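PDB 3ZPY: alginate lyase, family PL7 from Zobellia galactanivorans, which probably cleaves alginate by beta-elimination, the chain here being the catalytic domain of a longer protein. Local coordinates for residues L157-Q171 / L195-V209. Sequence-based numbering, arbitrary orientation.
Sequences LKISGYVTEEQGGSQ and LFMNGSSVFRKKMEV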
# COMPACT_ATOMS: atom_id res chain seq x y z
N LEU A 157 -1.89 -6.02 -13.44
CA LEU A 157 -0.93 -5.84 -12.42
C LEU A 157 0.15 -4.87 -12.96
O LEU A 157 0.72 -5.09 -14.05
CB LEU A 157 -0.30 -7.20 -12.05
CG LEU A 157 0.77 -7.19 -11.03
CD1 LEU A 157 0.32 -6.85 -9.61
CD2 LEU A 157 1.56 -8.50 -11.07
N LYS A 158 0.53 -3.88 -12.15
CA LYS A 158 1.60 -2.93 -12.59
C LYS A 158 2.60 -2.85 -11.46
O LYS A 158 2.22 -2.58 -10.32
CB LYS A 158 1.01 -1.57 -12.92
CG LYS A 158 2.04 -0.60 -13.39
CD LYS A 158 1.36 0.62 -14.02
CE LYS A 158 2.43 1.57 -14.59
NZ LYS A 158 1.74 2.73 -15.29
N ILE A 159 3.89 -3.06 -11.82
CA ILE A 159 4.98 -3.02 -10.85
C ILE A 159 5.76 -1.74 -11.06
O ILE A 159 6.39 -1.57 -12.11
CB ILE A 159 5.86 -4.23 -11.01
CG1 ILE A 159 5.00 -5.57 -10.87
CG2 ILE A 159 6.97 -4.18 -9.95
CD1 ILE A 159 4.32 -5.72 -9.57
N SER A 160 5.67 -0.87 -10.06
CA SER A 160 6.34 0.46 -10.17
C SER A 160 7.28 0.60 -8.96
O SER A 160 7.59 -0.37 -8.30
CB SER A 160 5.26 1.54 -10.20
OG SER A 160 4.49 1.47 -11.39
N GLY A 161 7.75 1.82 -8.67
CA GLY A 161 8.82 2.01 -7.73
C GLY A 161 10.19 1.86 -8.34
O GLY A 161 10.29 1.53 -9.53
N TYR A 162 11.25 2.00 -7.51
CA TYR A 162 12.64 2.12 -8.01
C TYR A 162 13.05 0.91 -8.87
O TYR A 162 13.61 1.05 -9.94
CB TYR A 162 13.57 2.24 -6.82
CG TYR A 162 14.96 2.46 -7.19
CD1 TYR A 162 15.73 1.46 -7.83
CD2 TYR A 162 15.49 3.74 -7.07
CE1 TYR A 162 17.04 1.71 -8.23
CE2 TYR A 162 16.81 4.02 -7.46
CZ TYR A 162 17.59 2.97 -8.05
OH TYR A 162 18.86 3.20 -8.51
N VAL A 163 12.61 -0.28 -8.43
CA VAL A 163 13.13 -1.51 -9.00
C VAL A 163 12.75 -1.66 -10.51
O VAL A 163 13.48 -2.28 -11.25
CB VAL A 163 12.66 -2.77 -8.19
CG1 VAL A 163 11.16 -3.02 -8.36
CG2 VAL A 163 13.54 -3.97 -8.55
N THR A 164 11.66 -1.01 -10.93
CA THR A 164 11.30 -0.96 -12.36
C THR A 164 11.56 0.45 -12.90
O THR A 164 12.19 0.58 -13.96
CB THR A 164 9.88 -1.45 -12.65
OG1 THR A 164 8.98 -0.68 -11.89
CG2 THR A 164 9.74 -2.92 -12.42
N GLU A 165 11.01 1.47 -12.24
CA GLU A 165 11.12 2.82 -12.85
C GLU A 165 12.53 3.31 -13.12
O GLU A 165 12.71 4.13 -14.03
CB GLU A 165 10.35 3.80 -11.96
CG GLU A 165 8.86 3.57 -11.85
CD GLU A 165 8.29 4.58 -10.88
OE1 GLU A 165 8.79 5.74 -10.71
OE2 GLU A 165 7.28 4.29 -10.31
N GLU A 166 13.49 2.96 -12.27
CA GLU A 166 14.86 3.44 -12.39
C GLU A 166 15.72 2.36 -13.04
O GLU A 166 16.92 2.50 -13.19
CB GLU A 166 15.39 3.86 -11.01
CG GLU A 166 14.76 5.14 -10.44
CD GLU A 166 15.34 6.39 -11.01
OE1 GLU A 166 16.21 6.28 -11.88
OE2 GLU A 166 14.94 7.48 -10.57
N GLN A 167 15.06 1.29 -13.53
CA GLN A 167 15.74 0.10 -14.10
C GLN A 167 14.97 -0.44 -15.30
O GLN A 167 14.54 -1.60 -15.37
CB GLN A 167 15.99 -0.98 -13.01
CG GLN A 167 16.59 -0.45 -11.72
CD GLN A 167 17.03 -1.60 -10.86
OE1 GLN A 167 16.27 -2.61 -10.67
NE2 GLN A 167 18.25 -1.53 -10.34
N GLY A 168 14.67 0.47 -16.23
CA GLY A 168 14.11 0.08 -17.54
C GLY A 168 12.67 0.36 -17.74
O GLY A 168 12.15 0.18 -18.85
N GLY A 169 11.98 0.84 -16.70
CA GLY A 169 10.57 1.27 -16.86
C GLY A 169 9.58 0.41 -16.12
O GLY A 169 9.86 -0.77 -15.89
N SER A 170 8.43 0.98 -15.72
CA SER A 170 7.41 0.16 -15.02
C SER A 170 7.01 -1.04 -15.90
O SER A 170 7.08 -0.99 -17.14
CB SER A 170 6.23 1.07 -14.73
OG SER A 170 5.66 1.53 -15.96
N GLN A 171 6.52 -2.10 -15.26
CA GLN A 171 6.18 -3.35 -16.01
C GLN A 171 4.72 -3.67 -15.67
O GLN A 171 4.22 -3.47 -14.55
CB GLN A 171 7.04 -4.52 -15.58
CG GLN A 171 8.48 -4.28 -16.01
CD GLN A 171 9.42 -5.42 -15.68
OE1 GLN A 171 8.98 -6.56 -15.63
NE2 GLN A 171 10.67 -5.14 -15.49
N LEU A 195 7.55 -10.62 -6.44
CA LEU A 195 6.13 -10.89 -6.08
C LEU A 195 5.70 -12.20 -6.59
O LEU A 195 5.83 -12.49 -7.77
CB LEU A 195 5.24 -9.77 -6.69
CG LEU A 195 3.74 -9.85 -6.39
CD1 LEU A 195 3.37 -9.60 -4.93
CD2 LEU A 195 3.00 -8.87 -7.30
N PHE A 196 5.06 -12.97 -5.69
CA PHE A 196 4.31 -14.16 -6.04
C PHE A 196 2.81 -13.83 -5.88
O PHE A 196 2.38 -13.14 -4.94
CB PHE A 196 4.62 -15.35 -5.09
CG PHE A 196 6.07 -15.85 -5.12
CD1 PHE A 196 7.09 -15.18 -4.39
CD2 PHE A 196 6.38 -17.06 -5.68
CE1 PHE A 196 8.42 -15.62 -4.49
CE2 PHE A 196 7.68 -17.52 -5.78
CZ PHE A 196 8.67 -16.82 -5.15
N MET A 197 1.97 -14.41 -6.78
CA MET A 197 0.53 -14.22 -6.73
C MET A 197 -0.04 -15.61 -6.87
O MET A 197 0.26 -16.28 -7.88
CB MET A 197 0.05 -13.34 -7.89
CG MET A 197 0.43 -11.87 -7.78
SD MET A 197 -0.20 -11.04 -6.27
CE MET A 197 -1.66 -10.16 -6.86
N ASN A 198 -0.84 -16.05 -5.87
CA ASN A 198 -1.40 -17.39 -5.90
C ASN A 198 -0.38 -18.46 -6.17
O ASN A 198 -0.67 -19.43 -6.87
CB ASN A 198 -2.60 -17.52 -6.86
CG ASN A 198 -3.77 -16.70 -6.39
OD1 ASN A 198 -3.82 -16.35 -5.23
ND2 ASN A 198 -4.68 -16.35 -7.30
N GLY A 199 0.83 -18.22 -5.62
CA GLY A 199 1.92 -19.21 -5.69
C GLY A 199 2.85 -19.15 -6.91
O GLY A 199 3.83 -19.90 -7.00
N SER A 200 2.53 -18.29 -7.87
CA SER A 200 3.37 -18.15 -9.04
C SER A 200 4.26 -16.88 -8.91
O SER A 200 3.75 -15.82 -8.56
CB SER A 200 2.45 -17.94 -10.30
OG SER A 200 1.67 -19.09 -10.69
N SER A 201 5.53 -17.04 -9.20
CA SER A 201 6.37 -15.81 -9.31
C SER A 201 5.95 -15.05 -10.56
O SER A 201 6.14 -15.51 -11.70
CB SER A 201 7.83 -16.16 -9.39
OG SER A 201 8.59 -15.01 -9.63
N VAL A 202 5.44 -13.84 -10.30
CA VAL A 202 4.99 -13.02 -11.45
C VAL A 202 5.91 -11.84 -11.81
O VAL A 202 5.84 -11.27 -12.88
CB VAL A 202 3.53 -12.52 -11.27
CG1 VAL A 202 2.59 -13.71 -11.07
CG2 VAL A 202 3.41 -11.63 -10.05
N PHE A 203 6.82 -11.56 -10.89
CA PHE A 203 7.81 -10.44 -11.09
C PHE A 203 9.00 -10.73 -10.19
O PHE A 203 8.80 -10.94 -8.99
CB PHE A 203 7.19 -9.10 -10.66
CG PHE A 203 8.20 -8.01 -10.74
CD1 PHE A 203 8.55 -7.43 -11.91
CD2 PHE A 203 8.87 -7.65 -9.56
CE1 PHE A 203 9.57 -6.46 -11.97
CE2 PHE A 203 9.85 -6.68 -9.59
CZ PHE A 203 10.20 -6.08 -10.79
N ARG A 204 10.20 -10.65 -10.74
CA ARG A 204 11.38 -10.81 -9.91
C ARG A 204 12.49 -10.01 -10.58
O ARG A 204 12.76 -10.25 -11.79
CB ARG A 204 11.76 -12.31 -9.84
CG ARG A 204 13.09 -12.54 -9.16
CD ARG A 204 13.40 -14.02 -8.99
NE ARG A 204 14.83 -14.26 -8.79
CZ ARG A 204 15.45 -14.23 -7.60
NH1 ARG A 204 14.73 -14.06 -6.49
NH2 ARG A 204 16.75 -14.49 -7.54
N LYS A 205 13.21 -9.15 -9.80
CA LYS A 205 14.21 -8.30 -10.43
C LYS A 205 15.19 -7.87 -9.36
O LYS A 205 14.80 -7.52 -8.25
CB LYS A 205 13.55 -7.07 -11.08
CG LYS A 205 14.54 -6.27 -11.95
CD LYS A 205 13.74 -5.27 -12.82
CE LYS A 205 14.65 -4.42 -13.74
NZ LYS A 205 15.32 -5.33 -14.69
N LYS A 206 16.47 -7.86 -9.74
CA LYS A 206 17.54 -7.40 -8.84
C LYS A 206 17.54 -5.87 -8.71
O LYS A 206 17.44 -5.16 -9.73
CB LYS A 206 18.82 -8.16 -9.09
CG LYS A 206 19.90 -7.97 -8.04
CD LYS A 206 21.24 -8.51 -8.51
CE LYS A 206 22.18 -8.78 -7.35
NZ LYS A 206 21.52 -9.60 -6.29
N MET A 207 17.78 -5.38 -7.51
CA MET A 207 18.11 -3.97 -7.25
C MET A 207 19.60 -3.80 -7.51
O MET A 207 20.47 -4.30 -6.72
CB MET A 207 17.80 -3.58 -5.82
CG MET A 207 16.33 -3.46 -5.57
SD MET A 207 15.70 -1.89 -6.21
CE MET A 207 16.45 -0.77 -4.96
N GLU A 208 19.94 -3.05 -8.56
CA GLU A 208 21.36 -2.75 -8.86
C GLU A 208 21.83 -1.50 -8.15
O GLU A 208 22.18 -0.53 -8.76
CB GLU A 208 21.57 -2.63 -10.39
CG GLU A 208 21.20 -3.86 -11.21
CD GLU A 208 21.99 -5.12 -10.85
OE1 GLU A 208 23.07 -5.04 -10.19
OE2 GLU A 208 21.53 -6.20 -11.27
N VAL A 209 21.80 -1.56 -6.85
CA VAL A 209 22.16 -0.45 -5.92
C VAL A 209 22.98 -1.19 -4.82
O VAL A 209 22.60 -2.31 -4.40
CB VAL A 209 20.89 0.12 -5.23
CG1 VAL A 209 21.30 0.99 -4.02
CG2 VAL A 209 20.00 0.86 -6.25
O HOH W 1 19.71 0.72 -10.42
O HOH W 2 12.95 -7.06 -15.81
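The meeting of two stacked antiparallel sheets at one margin of a beta-sandwich is well illustrated where F203, on the outermost strand 200-206 of one sheet, packs against I159 of strand 154-160 in the other sheet and T164 of the short helix 162-165 that follows it. CG2 of I159 sits almost squarely over the centre of the F203 ring, 3.7 Å from the centroid and 7° off the ring normal, a CH-pi contact. The ring reaches this methyl because CG lies anti to the backbone N (chi1 175°), which carries the phenyl off its strand toward the facing sheet. T164 CG2 comes 3.6 Å from F203 CE1, while the amide carbon CD of Q171 lies at the ring edge, in its plane. T164 is itself held by OG1, which donates to I159 O from above the carbonyl plane; that oxygen also accepts from Q171 N. Trimming F203 to an alanine would probably open a gap beneath I159 CG2 and leave the methyl of T164 without its aromatic partner.

This interface belongs to the jelly-roll-like sandwich of PL7 alginate lyases, and F203 follows V202 in a classic beta bulge opposite L195. Further along the strands, L157 and L195 meet tip to tip, CD2 to CD2 at 4.1 Å, near V142 of strand 138-146.

After strand 154-160, helix 162-165 brings up Y162 and V163. M207, its chain folded back (chi2 -78°), sets SD 3.7 Å from V163 CB and forms an oblique Met-aromatic contact with the Y162 ring, while V209 CG2 approaches Y162 OH at 3.4 Å. E166 CB covers one face of that ring. Two waters bridge the segments: one links Y162 OH to E208 O, and the other accepts from both Q171 NE2 and K205 NZ.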